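Local atomic coordinates of probable transcriptional regulator (Pseudomonas aeruginosa PAO1, PDB entry 2GEN), a protein that probably binds DNA as a transcriptional regulator of the TetR family, with a predicted helix-turn-helix motif near its N-terminus. Residues I92-V95 with W101-F104. Residues are numbered along the deposited sequence; the frame is centred on the assembly and turned at random.
Sequences IDWV and WARF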
ATOM      1  N   ILE A  92     -10.763  -7.931  -4.482  1.00 16.50           N
ATOM      2  CA  ILE A  92     -10.309  -8.000  -5.876  1.00 15.71           C
ATOM      3  C   ILE A  92     -11.520  -7.681  -6.778  1.00 16.24           C
ATOM      4  O   ILE A  92     -11.436  -6.822  -7.639  1.00 17.17           O
ATOM      5  CB  ILE A  92      -9.688  -9.375  -6.185  1.00 16.96           C
ATOM      6  CG1 ILE A  92      -8.336  -9.504  -5.451  1.00 16.59           C
ATOM      7  CG2 ILE A  92      -9.552  -9.557  -7.746  1.00 17.01           C
ATOM      8  CD1 ILE A  92      -7.308  -8.506  -5.878  1.00 27.78           C
ATOM      9  N   ASP A  93     -12.641  -8.328  -6.499  1.00 16.02           N
ATOM     10  CA  ASP A  93     -13.855  -8.127  -7.347  1.00 16.65           C
ATOM     11  C   ASP A  93     -14.310  -6.685  -7.301  1.00 17.91           C
ATOM     12  O   ASP A  93     -14.683  -6.141  -8.324  1.00 19.22           O
ATOM     13  CB  ASP A  93     -14.960  -9.046  -6.899  1.00 17.18           C
ATOM     14  CG  ASP A  93     -14.644 -10.501  -7.195  1.00 16.47           C
ATOM     15  OD1 ASP A  93     -13.640 -10.772  -7.926  1.00 20.47           O
ATOM     16  OD2 ASP A  93     -15.396 -11.398  -6.733  1.00 18.64           O
ATOM     17  N   TRP A  94     -14.318  -6.076  -6.099  1.00 17.21           N
ATOM     18  CA  TRP A  94     -14.738  -4.700  -5.945  1.00 17.73           C
ATOM     19  C   TRP A  94     -13.798  -3.743  -6.737  1.00 18.76           C
ATOM     20  O   TRP A  94     -14.267  -2.819  -7.440  1.00 19.64           O
ATOM     21  CB  TRP A  94     -14.838  -4.312  -4.453  1.00 18.41           C
ATOM     22  CG  TRP A  94     -15.435  -2.922  -4.300  1.00 19.41           C
ATOM     23  CD1 TRP A  94     -16.792  -2.583  -4.203  1.00 22.74           C
ATOM     24  CD2 TRP A  94     -14.716  -1.704  -4.271  1.00 21.33           C
ATOM     25  NE1 TRP A  94     -16.915  -1.206  -4.099  1.00 23.97           N
ATOM     26  CE2 TRP A  94     -15.665  -0.649  -4.131  1.00 21.66           C
ATOM     27  CE3 TRP A  94     -13.352  -1.386  -4.330  1.00 23.53           C
ATOM     28  CZ2 TRP A  94     -15.272   0.707  -4.067  1.00 21.59           C
ATOM     29  CZ3 TRP A  94     -12.968  -0.029  -4.245  1.00 24.67           C
ATOM     30  CH2 TRP A  94     -13.936   0.977  -4.123  1.00 21.17           C
ATOM     31  N   VAL A  95     -12.486  -4.004  -6.668  1.00 17.46           N
ATOM     32  CA  VAL A  95     -11.521  -3.174  -7.398  1.00 18.78           C
ATOM     33  C   VAL A  95     -11.746  -3.335  -8.916  1.00 19.92           C
ATOM     34  O   VAL A  95     -11.763  -2.334  -9.635  1.00 21.20           O
ATOM     35  CB  VAL A  95     -10.100  -3.555  -7.028  1.00 18.60           C
ATOM     36  CG1 VAL A  95      -9.077  -2.961  -8.039  1.00 20.24           C
ATOM     37  CG2 VAL A  95      -9.829  -3.147  -5.557  1.00 18.86           C
ATOM     38  N   TRP A 101     -12.804   4.208  -8.402  1.00 23.89           N
ATOM     39  CA  TRP A 101     -13.089   4.307  -6.985  1.00 23.34           C
ATOM     40  C   TRP A 101     -11.956   3.702  -6.154  1.00 23.50           C
ATOM     41  O   TRP A 101     -11.546   4.278  -5.140  1.00 24.04           O
ATOM     42  CB  TRP A 101     -14.422   3.632  -6.672  1.00 23.57           C
ATOM     43  CG  TRP A 101     -15.167   4.206  -5.522  1.00 21.97           C
ATOM     44  CD1 TRP A 101     -14.697   5.065  -4.560  1.00 24.24           C
ATOM     45  CD2 TRP A 101     -16.524   3.924  -5.185  1.00 23.69           C
ATOM     46  NE1 TRP A 101     -15.698   5.348  -3.662  1.00 23.19           N
ATOM     47  CE2 TRP A 101     -16.833   4.668  -4.020  1.00 22.54           C
ATOM     48  CE3 TRP A 101     -17.526   3.125  -5.772  1.00 24.18           C
ATOM     49  CZ2 TRP A 101     -18.093   4.649  -3.428  1.00 22.97           C
ATOM     50  CZ3 TRP A 101     -18.798   3.097  -5.185  1.00 24.99           C
ATOM     51  CH2 TRP A 101     -19.072   3.859  -4.006  1.00 24.90           C
ATOM     52  N   ALA A 102     -11.416   2.553  -6.576  1.00 23.66           N
ATOM     53  CA  ALA A 102     -10.271   1.948  -5.840  1.00 23.78           C
ATOM     54  C   ALA A 102      -9.070   2.907  -5.819  1.00 24.97           C
ATOM     55  O   ALA A 102      -8.444   3.125  -4.767  1.00 24.94           O
ATOM     56  CB  ALA A 102      -9.859   0.595  -6.466  1.00 23.39           C
ATOM     57  N   ARG A 103      -8.738   3.465  -6.988  1.00 25.61           N
ATOM     58  CA  ARG A 103      -7.625   4.416  -7.080  1.00 27.35           C
ATOM     59  C   ARG A 103      -7.850   5.568  -6.108  1.00 26.77           C
ATOM     60  O   ARG A 103      -6.940   5.967  -5.374  1.00 27.45           O
ATOM     61  CB  ARG A 103      -7.504   4.925  -8.507  1.00 27.80           C
ATOM     62  CG  ARG A 103      -6.121   5.342  -8.862  1.00 33.47           C
ATOM     63  CD  ARG A 103      -6.086   5.740 -10.340  1.00 35.01           C
ATOM     64  NE  ARG A 103      -5.998   4.553 -11.186  1.00 33.56           N
ATOM     65  CZ  ARG A 103      -6.981   4.062 -11.925  1.00 35.67           C
ATOM     66  NH1 ARG A 103      -8.162   4.654 -11.940  1.00 40.79           N
ATOM     67  NH2 ARG A 103      -6.780   2.959 -12.651  1.00 38.52           N
ATOM     68  N   PHE A 104      -9.080   6.081  -6.089  1.00 27.25           N
ATOM     69  CA  PHE A 104      -9.425   7.227  -5.258  1.00 26.94           C
ATOM     70  C   PHE A 104      -9.197   6.875  -3.791  1.00 28.03           C
ATOM     71  O   PHE A 104      -8.538   7.624  -3.060  1.00 28.73           O
ATOM     72  CB  PHE A 104     -10.881   7.646  -5.486  1.00 26.97           C
ATOM     73  CG  PHE A 104     -11.354   8.711  -4.542  1.00 26.73           C
ATOM     74  CD1 PHE A 104     -11.071  10.072  -4.802  1.00 27.81           C
ATOM     75  CD2 PHE A 104     -12.096   8.379  -3.408  1.00 25.22           C
ATOM     76  CE1 PHE A 104     -11.493  11.063  -3.926  1.00 26.32           C
ATOM     77  CE2 PHE A 104     -12.544   9.367  -2.515  1.00 28.48           C
ATOM     78  CZ  PHE A 104     -12.231  10.735  -2.792  1.00 28.09           C
TER
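Trp94 sets CZ2, a corner of its six-membered ring, over one face of the Trp101 indole, toward the rim; Trp94 CZ2 lies 3.6 Å from Trp101 CD2. The two side chains cross at about a right angle, an oblique aromatic pair: between the Trp94 six-membered and Trp101 five-membered rings the centroids are 5.2 Å apart and the planes lie at 51°. Trp94 CH2 reaches farther back along the second tryptophan and rests 3.7 Å from Trp101 CB, and Trp94 CZ3 lies 3.7 Å from Ala102 CA. Trp94 chi1 of -173° sets CG beside the carbonyl carbon and carries the indole across to helix 99-114, which directly follows helix 80-97 in the all-helical TetR-family fold. Alongside, Val95 brings both methyls to the small Ala102 side chain; Val95 CG2 lies 3.9 Å from Ala102 CB, and Val95 CA and Ala102 CA are 5.5 Å apart. No hydrogen bond crosses this buried, apolar contact, and both indole N-H groups are used on helix 51-76: Trp94 NE1 bonds to Gln65 OE1 and Trp101 NE1 to Leu58 O. Trp101 also packs on Gln14 and Leu17, linking the pair to helix 9-23, which like helix 51-76 carries part of the TetR-family sequence, while Val95 touches Trp168 and Ala102 touches Leu169, both of helix 150-169.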